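Local coordinates for probable tagatose 6-phosphate kinase (Sinorhizobium meliloti, PDB 3TXV), which may act as a tagatose-6-phosphate kinase in carbohydrate metabolism, and folds as an eight-stranded parallel barrel of the GatZ/KbaZ-like family, at residues R21-I26 / F283-V288; K127-T132 / V172-T177; V224-Q229 / H258-E263; Y242-A247 / V279-A284. All blocks are in the same frame, centred on the assembly; numbering follows the deposited sequence.

Interaction 1 (R21-I26 / F283-V288)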
loop_
_atom_site.group_PDB
_atom_site.type_symbol
_atom_site.label_atom_id
_atom_site.label_comp_id
_atom_site.label_asym_id
_atom_site.label_seq_id
_atom_site.Cartn_x
_atom_site.Cartn_y
_atom_site.Cartn_z
ATOM N N ARG A 21 -12.805 14.909 -7.909
ATOM C CA ARG A 21 -11.940 13.700 -8.014
ATOM C C ARG A 21 -10.639 13.703 -7.128
ATOM O O ARG A 21 -10.071 14.757 -6.773
ATOM C CB ARG A 21 -11.661 13.335 -9.500
ATOM C CG ARG A 21 -12.768 12.464 -10.138
ATOM N N GLY A 22 -10.248 12.482 -6.735
ATOM C CA GLY A 22 -8.953 12.180 -6.143
ATOM C C GLY A 22 -8.587 10.813 -6.688
ATOM O O GLY A 22 -9.330 10.246 -7.499
ATOM N N ILE A 23 -7.457 10.271 -6.266
ATOM C CA ILE A 23 -7.089 8.927 -6.715
ATOM C C ILE A 23 -6.694 8.027 -5.544
ATOM O O ILE A 23 -5.955 8.472 -4.627
ATOM C CB ILE A 23 -6.034 8.945 -7.842
ATOM C CG1 ILE A 23 -5.839 7.560 -8.400
ATOM C CG2 ILE A 23 -4.701 9.465 -7.368
ATOM C CD1 ILE A 23 -5.548 7.551 -9.898
ATOM N N PRO A 24 -7.257 6.792 -5.519
ATOM C CA PRO A 24 -6.881 5.780 -4.519
ATOM C C PRO A 24 -5.561 5.157 -4.882
ATOM O O PRO A 24 -5.303 4.904 -6.065
ATOM C CB PRO A 24 -7.997 4.737 -4.622
ATOM C CG PRO A 24 -8.661 4.998 -5.863
ATOM C CD PRO A 24 -8.520 6.438 -6.172
ATOM N N SER A 25 -4.718 4.956 -3.878
ATOM C CA SER A 25 -3.398 4.388 -4.109
ATOM C C SER A 25 -3.322 3.005 -3.501
ATOM O O SER A 25 -3.515 2.832 -2.301
ATOM C CB SER A 25 -2.331 5.291 -3.511
ATOM O OG SER A 25 -1.075 4.967 -4.044
ATOM N N ILE A 26 -3.058 2.006 -4.321
ATOM C CA ILE A 26 -3.033 0.650 -3.813
ATOM C C ILE A 26 -1.604 0.190 -3.655
ATOM O O ILE A 26 -0.951 -0.079 -4.669
ATOM C CB ILE A 26 -3.717 -0.315 -4.773
ATOM C CG1 ILE A 26 -5.011 0.296 -5.393
ATOM C CG2 ILE A 26 -3.891 -1.636 -4.105
ATOM C CD1 ILE A 26 -6.067 0.823 -4.403
ATOM N N PHE A 283 -6.620 16.040 0.690
ATOM C CA PHE A 283 -5.757 14.892 0.851
ATOM C C PHE A 283 -6.280 13.992 -0.230
ATOM O O PHE A 283 -7.143 13.161 0.004
ATOM C CB PHE A 283 -5.891 14.335 2.257
ATOM C CG PHE A 283 -5.790 15.392 3.298
ATOM C CD1 PHE A 283 -4.539 15.829 3.738
ATOM C CD2 PHE A 283 -6.933 16.021 3.785
ATOM C CE1 PHE A 283 -4.434 16.861 4.680
ATOM C CE2 PHE A 283 -6.840 17.039 4.739
ATOM C CZ PHE A 283 -5.595 17.457 5.185
ATOM N N ALA A 284 -5.798 14.220 -1.442
ATOM C CA ALA A 284 -6.467 13.721 -2.634
ATOM C C ALA A 284 -5.904 12.411 -3.112
ATOM O O ALA A 284 -6.516 11.740 -3.944
ATOM C CB ALA A 284 -6.410 14.744 -3.749
ATOM N N ILE A 285 -4.724 12.062 -2.629
ATOM C CA ILE A 285 -4.156 10.757 -2.909
ATOM C C ILE A 285 -4.157 10.026 -1.597
ATOM O O ILE A 285 -3.594 10.515 -0.600
ATOM C CB ILE A 285 -2.739 10.828 -3.433
ATOM C CG1 ILE A 285 -2.723 11.454 -4.835
ATOM C CG2 ILE A 285 -2.149 9.455 -3.420
ATOM C CD1 ILE A 285 -1.464 12.139 -5.148
ATOM N N LEU A 286 -4.810 8.866 -1.621
ATOM C CA LEU A 286 -5.130 8.063 -0.462
ATOM C C LEU A 286 -4.410 6.753 -0.577
ATOM O O LEU A 286 -4.779 5.917 -1.388
ATOM C CB LEU A 286 -6.631 7.788 -0.451
ATOM C CG LEU A 286 -7.497 9.029 -0.297
ATOM C CD1 LEU A 286 -8.857 8.778 -0.889
ATOM C CD2 LEU A 286 -7.585 9.426 1.192
ATOM N N LYS A 287 -3.452 6.499 0.273
ATOM C CA LYS A 287 -2.778 5.239 0.198
ATOM C C LYS A 287 -3.392 4.220 1.116
ATOM O O LYS A 287 -3.507 4.428 2.296
ATOM C CB LYS A 287 -1.336 5.429 0.594
ATOM C CG LYS A 287 -0.517 6.146 -0.409
ATOM C CD LYS A 287 0.941 5.892 -0.189
ATOM C CE LYS A 287 1.581 5.254 -1.371
ATOM N NZ LYS A 287 2.767 5.967 -1.816
ATOM N N VAL A 288 -3.827 3.115 0.564
ATOM C CA VAL A 288 -4.318 2.066 1.380
ATOM C C VAL A 288 -3.522 0.894 0.975
ATOM O O VAL A 288 -3.237 0.734 -0.155
ATOM C CB VAL A 288 -5.749 1.833 1.090
ATOM C CG1 VAL A 288 -5.934 1.597 -0.328
ATOM C CG2 VAL A 288 -6.291 0.745 1.922
#

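Interaction 2 (K127-T132 / V172-T177)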
loop_
_atom_site.group_PDB
_atom_site.type_symbol
_atom_site.label_atom_id
_atom_site.label_comp_id
_atom_site.label_asym_id
_atom_site.label_seq_id
_atom_site.Cartn_x
_atom_site.Cartn_y
_atom_site.Cartn_z
ATOM N N LYS A 127 4.687 7.379 -11.207
ATOM C CA LYS A 127 4.597 8.161 -9.975
ATOM C C LYS A 127 5.815 7.880 -9.136
ATOM O O LYS A 127 6.095 6.728 -8.860
ATOM C CB LYS A 127 3.330 7.856 -9.205
ATOM C CG LYS A 127 2.947 8.884 -8.186
ATOM C CD LYS A 127 1.603 8.511 -7.628
ATOM C CE LYS A 127 1.452 8.917 -6.147
ATOM N NZ LYS A 127 2.314 8.167 -5.178
ATOM N N LEU A 128 6.554 8.923 -8.759
ATOM C CA LEU A 128 7.809 8.744 -7.997
ATOM C C LEU A 128 7.791 9.538 -6.708
ATOM O O LEU A 128 7.771 10.777 -6.707
ATOM C CB LEU A 128 9.029 9.142 -8.836
ATOM C CG LEU A 128 9.680 8.190 -9.856
ATOM C CD1 LEU A 128 8.833 6.992 -10.295
ATOM C CD2 LEU A 128 10.150 8.980 -11.050
ATOM N N HIS A 129 7.761 8.827 -5.598
ATOM C CA HIS A 129 7.807 9.507 -4.316
ATOM C C HIS A 129 9.252 9.550 -3.807
ATOM O O HIS A 129 9.928 8.512 -3.638
ATOM C CB HIS A 129 6.863 8.833 -3.338
ATOM C CG HIS A 129 6.995 9.313 -1.941
ATOM N ND1 HIS A 129 6.948 8.458 -0.867
ATOM C CD2 HIS A 129 7.175 10.547 -1.433
ATOM C CE1 HIS A 129 7.084 9.148 0.252
ATOM N NE2 HIS A 129 7.227 10.420 -0.065
ATOM N N LEU A 130 9.737 10.765 -3.620
ATOM C CA LEU A 130 11.125 10.961 -3.287
ATOM C C LEU A 130 11.254 11.317 -1.821
ATOM O O LEU A 130 11.039 12.474 -1.407
ATOM C CB LEU A 130 11.730 12.056 -4.161
ATOM C CG LEU A 130 11.785 11.800 -5.664
ATOM C CD1 LEU A 130 12.231 13.052 -6.382
ATOM C CD2 LEU A 130 12.678 10.608 -5.998
ATOM N N ASP A 131 11.608 10.309 -1.038
ATOM C CA ASP A 131 11.773 10.489 0.379
ATOM C C ASP A 131 13.214 10.255 0.740
ATOM O O ASP A 131 13.661 9.108 0.782
ATOM C CB ASP A 131 10.880 9.513 1.136
ATOM C CG ASP A 131 10.869 9.781 2.635
ATOM O OD1 ASP A 131 11.448 10.824 3.057
ATOM O OD2 ASP A 131 10.283 8.948 3.381
ATOM N N THR A 132 13.921 11.342 1.016
ATOM C CA THR A 132 15.350 11.334 1.298
ATOM C C THR A 132 15.647 11.825 2.717
ATOM O O THR A 132 16.754 12.257 3.020
ATOM C CB THR A 132 16.050 12.288 0.346
ATOM O OG1 THR A 132 15.175 13.391 0.071
ATOM C CG2 THR A 132 16.396 11.597 -0.946
ATOM N N VAL A 172 5.491 12.049 -12.598
ATOM C CA VAL A 172 5.152 13.037 -11.605
ATOM C C VAL A 172 5.919 12.700 -10.325
ATOM O O VAL A 172 6.495 11.605 -10.204
ATOM C CB VAL A 172 3.620 13.104 -11.404
ATOM C CG1 VAL A 172 3.022 13.964 -12.490
ATOM C CG2 VAL A 172 3.009 11.710 -11.465
ATOM N N TYR A 173 5.955 13.635 -9.384
ATOM C CA TYR A 173 6.756 13.430 -8.148
ATOM C C TYR A 173 5.983 13.786 -6.905
ATOM O O TYR A 173 5.203 14.746 -6.880
ATOM C CB TYR A 173 8.077 14.241 -8.132
ATOM C CG TYR A 173 9.014 13.870 -9.228
ATOM C CD1 TYR A 173 9.860 12.773 -9.103
ATOM C CD2 TYR A 173 9.026 14.598 -10.436
ATOM C CE1 TYR A 173 10.711 12.397 -10.167
ATOM C CE2 TYR A 173 9.865 14.247 -11.487
ATOM C CZ TYR A 173 10.708 13.143 -11.354
ATOM O OH TYR A 173 11.540 12.796 -12.408
ATOM N N ILE A 174 6.224 13.022 -5.851
ATOM C CA ILE A 174 5.747 13.458 -4.562
ATOM C C ILE A 174 6.908 13.620 -3.583
ATOM O O ILE A 174 7.881 12.885 -3.636
ATOM C CB ILE A 174 4.489 12.673 -4.065
ATOM C CG1 ILE A 174 4.723 12.147 -2.677
ATOM C CG2 ILE A 174 4.163 11.523 -4.949
ATOM C CD1 ILE A 174 3.562 12.317 -1.799
ATOM N N ILE A 175 6.820 14.633 -2.740
ATOM C CA ILE A 175 7.879 14.923 -1.794
ATOM C C ILE A 175 7.382 14.855 -0.360
ATOM O O ILE A 175 6.190 14.943 -0.116
ATOM C CB ILE A 175 8.484 16.300 -2.063
ATOM C CG1 ILE A 175 7.398 17.345 -2.147
ATOM C CG2 ILE A 175 9.201 16.306 -3.378
ATOM C CD1 ILE A 175 7.880 18.646 -2.740
ATOM N N GLY A 176 8.286 14.689 0.593
ATOM C CA GLY A 176 7.887 14.608 1.979
ATOM C C GLY A 176 7.845 13.207 2.552
ATOM O O GLY A 176 8.147 12.223 1.877
ATOM N N THR A 177 7.436 13.115 3.809
ATOM C CA THR A 177 7.686 11.924 4.588
ATOM C C THR A 177 6.663 11.780 5.707
ATOM O O THR A 177 5.990 12.757 6.053
ATOM C CB THR A 177 9.130 11.995 5.160
ATOM O OG1 THR A 177 9.629 10.676 5.410
ATOM C CG2 THR A 177 9.199 12.865 6.431
#

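Interaction 3 (V224-Q229 / H258-E263)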
loop_
_atom_site.group_PDB
_atom_site.type_symbol
_atom_site.label_atom_id
_atom_site.label_comp_id
_atom_site.label_asym_id
_atom_site.label_seq_id
_atom_site.Cartn_x
_atom_site.Cartn_y
_atom_site.Cartn_z
ATOM N N VAL A 224 3.612 16.871 -7.961
ATOM C CA VAL A 224 2.175 17.032 -7.898
ATOM C C VAL A 224 1.631 16.896 -6.498
ATOM O O VAL A 224 0.415 17.052 -6.292
ATOM C CB VAL A 224 1.449 16.087 -8.867
ATOM C CG1 VAL A 224 1.792 16.445 -10.300
ATOM C CG2 VAL A 224 1.803 14.664 -8.602
ATOM N N GLY A 225 2.507 16.638 -5.522
ATOM C CA GLY A 225 2.024 16.476 -4.157
ATOM C C GLY A 225 3.045 16.237 -3.084
ATOM O O GLY A 225 4.190 15.883 -3.376
ATOM N N ALA A 226 2.635 16.426 -1.829
ATOM C CA ALA A 226 3.506 16.121 -0.699
ATOM C C ALA A 226 2.855 15.172 0.319
ATOM O O ALA A 226 1.643 15.208 0.506
ATOM C CB ALA A 226 3.965 17.409 -0.020
ATOM N N VAL A 227 3.665 14.341 0.979
ATOM C CA VAL A 227 3.165 13.505 2.075
ATOM C C VAL A 227 3.001 14.296 3.383
ATOM O O VAL A 227 3.941 14.945 3.864
ATOM C CB VAL A 227 4.072 12.304 2.353
ATOM C CG1 VAL A 227 3.234 11.125 2.816
ATOM C CG2 VAL A 227 4.828 11.917 1.115
ATOM N N VAL A 228 1.807 14.254 3.955
ATOM C CA VAL A 228 1.541 15.043 5.153
ATOM C C VAL A 228 0.669 14.254 6.095
ATOM O O VAL A 228 -0.095 13.402 5.646
ATOM C CB VAL A 228 0.893 16.411 4.814
ATOM C CG1 VAL A 228 1.686 17.110 3.683
ATOM C CG2 VAL A 228 -0.608 16.289 4.455
ATOM N N GLN A 229 0.803 14.495 7.390
ATOM C CA GLN A 229 0.070 13.706 8.360
ATOM C C GLN A 229 -1.174 14.492 8.737
ATOM O O GLN A 229 -1.136 15.355 9.612
ATOM C CB GLN A 229 0.940 13.350 9.580
ATOM N N HIS A 258 0.297 25.594 -5.761
ATOM C CA HIS A 258 -0.459 25.476 -6.995
ATOM C C HIS A 258 -0.046 24.230 -7.750
ATOM O O HIS A 258 1.142 23.896 -7.813
ATOM C CB HIS A 258 -0.276 26.717 -7.860
ATOM C CG HIS A 258 -0.563 27.993 -7.134
ATOM N ND1 HIS A 258 -1.758 28.669 -7.263
ATOM C CD2 HIS A 258 0.180 28.702 -6.247
ATOM C CE1 HIS A 258 -1.735 29.748 -6.496
ATOM N NE2 HIS A 258 -0.571 29.791 -5.869
ATOM N N GLY A 259 -1.035 23.557 -8.339
ATOM C CA GLY A 259 -0.828 22.295 -9.065
ATOM C C GLY A 259 -0.296 21.207 -8.155
ATOM O O GLY A 259 0.561 20.413 -8.555
HETATM N N MSE A 260 -0.808 21.187 -6.922
HETATM C CA MSE A 260 -0.333 20.289 -5.890
HETATM C C MSE A 260 -1.459 19.867 -5.001
HETATM O O MSE A 260 -2.244 20.695 -4.558
HETATM C CB MSE A 260 0.732 20.974 -5.046
HETATM C CG MSE A 260 2.116 20.800 -5.612
HETATM SE SE MSE A 260 3.474 21.221 -4.305
HETATM C CE MSE A 260 3.007 19.887 -2.939
ATOM N N VAL A 261 -1.528 18.572 -4.726
ATOM C CA VAL A 261 -2.470 18.052 -3.735
ATOM C C VAL A 261 -1.678 17.422 -2.599
ATOM O O VAL A 261 -0.465 17.277 -2.707
ATOM C CB VAL A 261 -3.390 17.000 -4.369
ATOM C CG1 VAL A 261 -4.111 17.586 -5.577
ATOM C CG2 VAL A 261 -2.588 15.795 -4.795
ATOM N N PHE A 262 -2.355 17.027 -1.522
ATOM C CA PHE A 262 -1.721 16.156 -0.514
ATOM C C PHE A 262 -1.896 14.645 -0.738
ATOM O O PHE A 262 -2.998 14.177 -0.985
ATOM C CB PHE A 262 -2.191 16.510 0.880
ATOM C CG PHE A 262 -1.750 17.856 1.329
ATOM C CD1 PHE A 262 -0.495 18.340 0.978
ATOM C CD2 PHE A 262 -2.578 18.640 2.134
ATOM C CE1 PHE A 262 -0.077 19.599 1.410
ATOM C CE2 PHE A 262 -2.182 19.885 2.561
ATOM C CZ PHE A 262 -0.931 20.368 2.202
ATOM N N GLU A 263 -0.795 13.903 -0.658
ATOM C CA GLU A 263 -0.842 12.468 -0.453
ATOM C C GLU A 263 -0.956 12.176 1.021
ATOM O O GLU A 263 -0.215 12.747 1.862
ATOM C CB GLU A 263 0.425 11.821 -0.959
ATOM C CG GLU A 263 0.430 10.325 -0.836
ATOM C CD GLU A 263 1.367 9.646 -1.830
ATOM O OE1 GLU A 263 1.249 9.893 -3.061
ATOM O OE2 GLU A 263 2.215 8.842 -1.369
#

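Interaction 4 (Y242-A247 / V279-A284)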
loop_
_atom_site.group_PDB
_atom_site.type_symbol
_atom_site.label_atom_id
_atom_site.label_comp_id
_atom_site.label_asym_id
_atom_site.label_seq_id
_atom_site.Cartn_x
_atom_site.Cartn_y
_atom_site.Cartn_z
ATOM N N TYR A 242 -10.273 10.752 11.051
ATOM C CA TYR A 242 -9.931 12.076 10.524
ATOM C C TYR A 242 -10.798 13.191 11.085
ATOM O O TYR A 242 -11.995 13.243 10.831
ATOM C CB TYR A 242 -10.054 12.055 8.988
ATOM C CG TYR A 242 -9.900 13.385 8.262
ATOM C CD1 TYR A 242 -8.874 14.278 8.588
ATOM C CD2 TYR A 242 -10.767 13.722 7.217
ATOM C CE1 TYR A 242 -8.737 15.488 7.917
ATOM C CE2 TYR A 242 -10.637 14.940 6.527
ATOM C CZ TYR A 242 -9.617 15.812 6.885
ATOM O OH TYR A 242 -9.477 16.998 6.218
ATOM N N ASP A 243 -10.179 14.086 11.845
ATOM C CA ASP A 243 -10.873 15.236 12.378
ATOM C C ASP A 243 -10.705 16.417 11.433
ATOM O O ASP A 243 -9.614 16.964 11.274
ATOM C CB ASP A 243 -10.380 15.567 13.785
ATOM C CG ASP A 243 -11.410 16.340 14.584
ATOM O OD1 ASP A 243 -11.910 17.373 14.089
ATOM O OD2 ASP A 243 -11.746 15.897 15.697
ATOM N N ARG A 244 -11.814 16.780 10.796
ATOM C CA ARG A 244 -11.862 17.834 9.784
ATOM C C ARG A 244 -11.450 19.184 10.390
ATOM O O ARG A 244 -10.747 19.982 9.755
ATOM C CB ARG A 244 -13.260 17.886 9.166
ATOM C CG ARG A 244 -13.350 18.661 7.869
ATOM C CD ARG A 244 -14.502 18.144 6.984
ATOM N NE ARG A 244 -15.396 19.202 6.504
ATOM C CZ ARG A 244 -15.015 20.402 6.042
ATOM N NH1 ARG A 244 -13.722 20.725 5.943
ATOM N NH2 ARG A 244 -15.931 21.292 5.644
ATOM N N ALA A 245 -11.861 19.409 11.634
ATOM C CA ALA A 245 -11.420 20.574 12.392
ATOM C C ALA A 245 -9.901 20.610 12.558
ATOM O O ALA A 245 -9.265 21.565 12.127
ATOM C CB ALA A 245 -12.123 20.647 13.757
ATOM N N ARG A 246 -9.325 19.576 13.171
ATOM C CA ARG A 246 -7.869 19.547 13.456
ATOM C C ARG A 246 -6.947 19.771 12.209
ATOM O O ARG A 246 -5.794 20.176 12.345
ATOM C CB ARG A 246 -7.474 18.278 14.256
ATOM N N ALA A 247 -7.478 19.543 11.008
ATOM C CA ALA A 247 -6.715 19.738 9.782
ATOM C C ALA A 247 -7.349 20.754 8.825
ATOM O O ALA A 247 -7.595 20.449 7.657
ATOM C CB ALA A 247 -6.506 18.403 9.080
ATOM N N VAL A 279 -10.778 13.612 0.892
ATOM C CA VAL A 279 -10.617 13.973 -0.510
ATOM C C VAL A 279 -11.043 15.403 -0.736
ATOM O O VAL A 279 -10.240 16.215 -1.189
ATOM C CB VAL A 279 -11.405 13.067 -1.440
ATOM C CG1 VAL A 279 -11.400 13.645 -2.850
ATOM C CG2 VAL A 279 -10.801 11.680 -1.431
ATOM N N ALA A 280 -12.303 15.708 -0.428
ATOM C CA ALA A 280 -12.784 17.083 -0.376
ATOM C C ALA A 280 -11.714 18.075 0.154
ATOM O O ALA A 280 -11.386 19.068 -0.525
ATOM C CB ALA A 280 -14.031 17.138 0.485
ATOM N N ASP A 281 -11.153 17.801 1.339
ATOM C CA ASP A 281 -10.150 18.718 1.931
ATOM C C ASP A 281 -8.759 18.649 1.294
ATOM O O ASP A 281 -7.800 19.236 1.800
ATOM C CB ASP A 281 -10.060 18.525 3.437
ATOM C CG ASP A 281 -11.395 18.581 4.082
ATOM O OD1 ASP A 281 -12.318 19.164 3.464
ATOM O OD2 ASP A 281 -11.540 18.033 5.192
ATOM N N GLY A 282 -8.659 17.924 0.192
ATOM C CA GLY A 282 -7.449 17.924 -0.607
ATOM C C GLY A 282 -6.345 16.939 -0.255
ATOM O O GLY A 282 -5.231 17.001 -0.833
ATOM N N PHE A 283 -6.620 16.040 0.690
ATOM C CA PHE A 283 -5.757 14.892 0.851
ATOM C C PHE A 283 -6.280 13.992 -0.230
ATOM O O PHE A 283 -7.143 13.161 0.004
ATOM C CB PHE A 283 -5.891 14.335 2.257
ATOM C CG PHE A 283 -5.790 15.392 3.298
ATOM C CD1 PHE A 283 -4.539 15.829 3.738
ATOM C CD2 PHE A 283 -6.933 16.021 3.785
ATOM C CE1 PHE A 283 -4.434 16.861 4.680
ATOM C CE2 PHE A 283 -6.840 17.039 4.739
ATOM C CZ PHE A 283 -5.595 17.457 5.185
ATOM N N ALA A 284 -5.798 14.220 -1.442
ATOM C CA ALA A 284 -6.467 13.721 -2.634
ATOM C C ALA A 284 -5.904 12.411 -3.112
ATOM O O ALA A 284 -6.516 11.740 -3.944
ATOM C CB ALA A 284 -6.410 14.744 -3.749
#

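Interaction 1 (R21-I26 / F283-V288)
Ser25 and Lys287 are neighbours across two parallel strands, on the same face of the sheet, and Ser25 CB lies 3.7 Å from Lys287 CG. With OG opposite the backbone N (chi1 -163°), the serine hydroxyl runs alongside the lysine chain, 3.8 Å from Lys287 CE, and bonds to Glu51. The lysine chain bends near its end and brings NZ into salt bridges with Glu263 and Asp94. On this face too, Ile23 CG2 rests against Ile285 CG1 at 3.8 Å.

On the other face the paired residues are Pro24 with Leu286 and Ile26 with Val288. Here Ile26 CD1 touches Val288 CG1 (4.1 Å), and helix 407-424 packs on Pro24, Ile26 and Val288. Between the faces runs a regular ladder: Ile23 N to Ala284 O (2.9 Å), Leu286 N to Ile23 O, Ser25 N to Leu286 O, and Val288 N to Ser25 O, the last nearly straight at 172°. It joins the first and last strands of the barrel. The chemistry is thus divided by face: apolar toward the helix, mixed inside, where the charge of a buried lysine is probably balanced by Glu263 and Asp94.

Interaction 2 (K127-T132 / V172-T177)
Ile174, the residue most covered here, sits between two side chains of strand 127-130, Lys127 and His129. Its CG2 methyl meets the end of Lys127, 3.8 Å from NZ, which is itself paired with Glu51 and Glu263. Both backbone polar atoms of Ile174 face strand 127-130: N donates to Leu128 O at 2.9 Å, and O accepts from Leu130 N along a nearly straight bond (170°).

Leu128 and Tyr173 lie on the opposite face, where the leucine runs along the tyrosine ring. Leu128 CD2 approaches Tyr173 CE1 at 3.6 Å, and Leu130 CD1 meets the neighbouring Tyr173 CD1 at the same distance, so one ring spans two leucines. The phenol oxygen bonds to Glu160 of helix 145-161.

Beyond Ile174 the contacts turn polar. The chi1 of 171° carries the His129 ring along the strand, where NE2 donates to Gly176 O at 2.8 Å with the oxygen close to the ring plane; ND1 lies within hydrogen-bonding distance of His95 N and of Asp94 OD1. A leucine here would probably leave Gly176 O without this donor and lose the tie between the two strand ends. Thr177 OG1 donates to Asp131 OD2 (2.7 Å) on its syn side, and the same oxygen bonds to His95. Asp131 thereby touches a group, His95, Glu178 and His265, whose arrangement is consistent with a metal site, though none is confirmed. Neighbouring parallel strands whose C-terminal ends gather polar side chains are typical of a (beta/alpha)8 barrel.

Interaction 3 (V224-Q229 / H258-E263)
Val228 lays its CG2 methyl over one face of the Phe262 ring, 4.0 Å from the ring centroid and 23° off the normal, which is a CH-pi contact. The methyl is displaced toward the rim, nearest to Phe262 CG, while the other branch, Val228 CG1, reaches Phe262 CD1 at 3.7 Å. Val228 thus stands across the ring, and both its methyls touch it. Leu250 of helix 249-252 packs on both residues.

On the same side of the sheet as Phe262, Ala226 CB is met by the terminal CE of Met260, a selenomethionine, at 3.9 Å. The bend at chi3 turns that methyl back over the strand, where it also touches the Gly225 carbonyl carbon.

The strands run in the same sense, with the axes of 224-227 and 261-263 at 43° to each other. Val261 N donates to Val224 O at 2.9 Å and Glu263 N to Ala226 O; Val228 N reaches Glu263 O at 3.3 Å, and the Ala226 N to Val261 O bond is weak.

Glu263 points to the other face, with Val227. Its CG stands opposite the backbone N (chi1 -178°) and the extended chain carries the carboxylate into the barrel. Dispersion therefore dominates toward the helix, whereas inside, a buried carboxylate takes salt bridges from Lys127 (at OE1) and Lys287 (at OE2) and a hydrogen bond with His265, which together probably compensate its charge.

Interaction 4 (Y242-A247 / V279-A284)
Tyr242 and Asp281 make the central bond of this contact: the phenol OH donates at 2.5 Å to Asp281 OD2, which receives it on its anti lone pair, turned away from OD1. The acceptor lies near the plane of the tyrosine ring, while ring and carboxylate planes stand 58° apart. Arg244 approaches the other carboxylate oxygen with NH1, 3.2 Å from Asp281 OD1. That oxygen lies well out of the guanidinium plane, so the pair is a salt bridge of charges without a directed N-H. The aliphatic chain of the arginine passes beside the carboxylate.

Phe283 meets the phenol end of the tyrosine. The rings approach obliquely, centroids 5.6 Å apart, with Tyr242 CZ 3.7 Å from Phe283 CE2; Ala247 CB touches Phe283 CZ at 4.1 Å. A leucine in place of Tyr242 would probably strip Asp281 OD2 of its hydroxyl donor and loosen the flank of the Phe283 ring.

Further out, a Schellman motif positions the acid and the phenylalanine. Gly282, with positive phi, ends helix 272-280, its N bonding to Val279 O at 2.7 Å and Phe283 N to Leu278 O. Gln270 bonds to Tyr242 N, and Ser251 to Asp281 O. An acid just past a helix C-terminus would probably feel unfavourable electrostatics from the helix dipole, which the arginine and the phenol donor are likely to offset.

In the fold
Interactions 1, 2 and 3 belong to one closed parallel barrel and are buried, their centres 11 to 17 Å from that of the chain; interaction 4, whose centre lies about 20 Å out, fastens a loop to the turn from helix 272-280 into strand 283-288. Interactions 1 and 4 share Phe283 and Ala284, and interaction 3 touches both, since strand 261-264 lies beside strand 283-288. Strands 172-176 and 223-227 are likewise neighbours, joining interactions 2 and 3. The three barrel contacts rest on backbone ladders and send charged side chains inward to a common cluster; interaction 4 relies on side chains alone, with an exposed arginine and a partly exposed acid beside a buried aromatic pair.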